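Local coordinates for protein polyphenol oxidase, chloroplastic (Malus domestica, PDB 6ELV) that is the separately expressed C-terminal domain of a plant polyphenol oxidase, an enzyme that oxidises mono- and o-diphenols to o-diquinones, at residues 62-67 / 125-130. Sequence-based numbering, arbitrary orientation.
Sequences VKFDVY and VTLVPK
The ring of Tyr-67 is met obliquely by Val-128, whose CG2 comes 3.8 Å from CD1. The backbone oxygen of Thr-126 lies at the edge of the same ring, near its plane. The ring of Phe-64 is touched obliquely by CD2 of Leu-127, 4.3 Å from CE1. Outside the pair, Phe-87 meets this second ring with the planes about 25° apart. The two segments are neighbouring antiparallel strands in a mixed sheet of the C-terminal domain, with strand 82-89 beyond 62-67. Asp-65/Val-128 and Tyr-67/Thr-126 are hydrogen-bonded pairs, each closed by two N-H...O bonds. Phe-64/Pro-129 and Val-66/Leu-127 are the non-hydrogen-bonded pairs between and beside them. Phe-64, Val-66 and Leu-127 face inward, onto side chains of strands 48-57 and 135-142 in the second sheet, and so form part of the core between the sheets. Val-66 and Leu-127 lie side by side, with CG2 of Val-66 3.9 Å from CD2 of Leu-127.

The other face carries Asp-65, Tyr-67, Thr-126 and Val-128. There NZ of Lys-63 makes a salt bridge to OD1 of Asp-65, 2.8 Å away, and OD1 accepts it with its syn lone pair. Ser-86 OG hydrogen-bonds to the same oxygen. An alanine in place of Asp-65 would probably leave the ammonium of Lys-63 without its mate and Ser-86 without this bond. The ammonium of Lys-130 is not in contact with the carboxylate, but its charge may still help to stabilise the negative charge. CG of Lys-130, anti to its own carbonyl carbon (chi1 -58°), packs 3.7 Å from OD2 of Asp-65.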
loop_
_atom_site.group_PDB
_atom_site.type_symbol
_atom_site.label_atom_id
_atom_site.label_comp_id
_atom_site.label_asym_id
_atom_site.label_seq_id
_atom_site.Cartn_x
_atom_site.Cartn_y
_atom_site.Cartn_z
ATOM N N VAL A 62 12.731 3.611 10.022
ATOM C CA VAL A 62 11.935 2.775 9.134
ATOM C C VAL A 62 11.669 3.526 7.844
ATOM O O VAL A 62 11.312 4.713 7.861
ATOM C CB VAL A 62 10.618 2.328 9.793
ATOM C CG1 VAL A 62 9.705 1.640 8.773
ATOM C CG2 VAL A 62 10.910 1.406 10.952
ATOM N N LYS A 63 11.836 2.830 6.724
ATOM C CA LYS A 63 11.379 3.343 5.444
ATOM C C LYS A 63 10.926 2.181 4.586
ATOM O O LYS A 63 11.635 1.175 4.470
ATOM C CB LYS A 63 12.490 4.082 4.714
ATOM C CG LYS A 63 12.049 4.635 3.367
ATOM C CD LYS A 63 13.057 5.640 2.861
ATOM C CE LYS A 63 12.455 6.589 1.853
ATOM N NZ LYS A 63 12.380 5.959 0.533
ATOM N N PHE A 64 9.761 2.336 3.971
ATOM C CA PHE A 64 9.341 1.451 2.902
ATOM C C PHE A 64 8.628 2.274 1.843
ATOM O O PHE A 64 7.983 3.284 2.144
ATOM C CB PHE A 64 8.506 0.247 3.388
ATOM C CG PHE A 64 7.149 0.582 3.970
ATOM C CD1 PHE A 64 6.033 0.754 3.152
ATOM C CD2 PHE A 64 6.977 0.638 5.345
ATOM C CE1 PHE A 64 4.789 1.015 3.692
ATOM C CE2 PHE A 64 5.736 0.901 5.901
ATOM C CZ PHE A 64 4.637 1.092 5.074
ATOM N N ASP A 65 8.753 1.826 0.601
ATOM C CA ASP A 65 8.165 2.494 -0.544
ATOM C C ASP A 65 6.990 1.675 -1.068
ATOM O O ASP A 65 6.952 0.448 -0.929
ATOM C CB ASP A 65 9.211 2.727 -1.636
ATOM C CG ASP A 65 10.378 3.586 -1.163
ATOM O OD1 ASP A 65 10.219 4.404 -0.226
ATOM O OD2 ASP A 65 11.464 3.452 -1.749
ATOM N N VAL A 66 6.023 2.369 -1.657
ATOM C CA VAL A 66 4.780 1.761 -2.111
ATOM C C VAL A 66 4.617 2.024 -3.598
ATOM O O VAL A 66 4.735 3.176 -4.043
ATOM C CB VAL A 66 3.575 2.332 -1.346
ATOM C CG1 VAL A 66 2.290 1.621 -1.761
ATOM C CG2 VAL A 66 3.797 2.234 0.157
ATOM N N TYR A 67 4.333 0.962 -4.350
ATOM C CA TYR A 67 4.102 1.030 -5.787
ATOM C C TYR A 67 2.773 0.363 -6.120
ATOM O O TYR A 67 2.281 -0.491 -5.379
ATOM C CB TYR A 67 5.228 0.337 -6.577
ATOM C CG TYR A 67 6.570 1.010 -6.444
ATOM C CD1 TYR A 67 7.323 0.893 -5.279
ATOM C CD2 TYR A 67 7.095 1.756 -7.488
ATOM C CE1 TYR A 67 8.551 1.510 -5.167
ATOM C CE2 TYR A 67 8.324 2.374 -7.379
ATOM C CZ TYR A 67 9.040 2.261 -6.209
ATOM O OH TYR A 67 10.268 2.876 -6.092
ATOM N N VAL A 125 -0.603 -3.887 -5.230
ATOM C CA VAL A 125 0.187 -2.990 -4.398
ATOM C C VAL A 125 1.459 -3.722 -4.009
ATOM O O VAL A 125 1.401 -4.853 -3.510
ATOM C CB VAL A 125 -0.598 -2.550 -3.152
ATOM C CG1 VAL A 125 0.267 -1.672 -2.248
ATOM C CG2 VAL A 125 -1.855 -1.775 -3.582
ATOM N N THR A 126 2.596 -3.062 -4.211
ATOM C CA THR A 126 3.903 -3.595 -3.860
ATOM C C THR A 126 4.484 -2.751 -2.734
ATOM O O THR A 126 4.498 -1.518 -2.825
ATOM C CB THR A 126 4.828 -3.563 -5.086
ATOM O OG1 THR A 126 4.281 -4.385 -6.126
ATOM C CG2 THR A 126 6.215 -4.095 -4.772
ATOM N N LEU A 127 4.967 -3.419 -1.689
ATOM C CA LEU A 127 5.634 -2.768 -0.569
ATOM C C LEU A 127 7.104 -3.158 -0.615
ATOM O O LEU A 127 7.430 -4.351 -0.647
ATOM C CB LEU A 127 5.012 -3.199 0.758
ATOM C CG LEU A 127 3.499 -2.997 0.898
ATOM C CD1 LEU A 127 3.070 -3.404 2.288
ATOM C CD2 LEU A 127 3.113 -1.566 0.627
ATOM N N VAL A 128 7.979 -2.161 -0.607
ATOM C CA VAL A 128 9.413 -2.348 -0.796
ATOM C C VAL A 128 10.126 -1.852 0.448
ATOM O O VAL A 128 10.309 -0.645 0.628
ATOM C CB VAL A 128 9.912 -1.582 -2.033
ATOM C CG1 VAL A 128 11.368 -1.897 -2.281
ATOM C CG2 VAL A 128 9.052 -1.883 -3.277
ATOM N N PRO A 129 10.550 -2.745 1.341
ATOM C CA PRO A 129 11.267 -2.280 2.525
ATOM C C PRO A 129 12.646 -1.774 2.132
ATOM O O PRO A 129 13.335 -2.368 1.292
ATOM C CB PRO A 129 11.341 -3.525 3.416
ATOM C CG PRO A 129 11.345 -4.663 2.441
ATOM C CD PRO A 129 10.419 -4.214 1.312
ATOM N N LYS A 130 13.033 -0.662 2.741
ATOM C CA LYS A 130 14.347 -0.065 2.541
ATOM C C LYS A 130 15.218 -0.159 3.780
ATOM O O LYS A 130 16.402 -0.478 3.672
ATOM C CB LYS A 130 14.209 1.394 2.086
ATOM C CG LYS A 130 13.400 1.561 0.802
ATOM C CD LYS A 130 14.030 0.812 -0.354
ATOM C CE LYS A 130 15.343 1.438 -0.774
ATOM N NZ LYS A 130 15.775 0.956 -2.116
#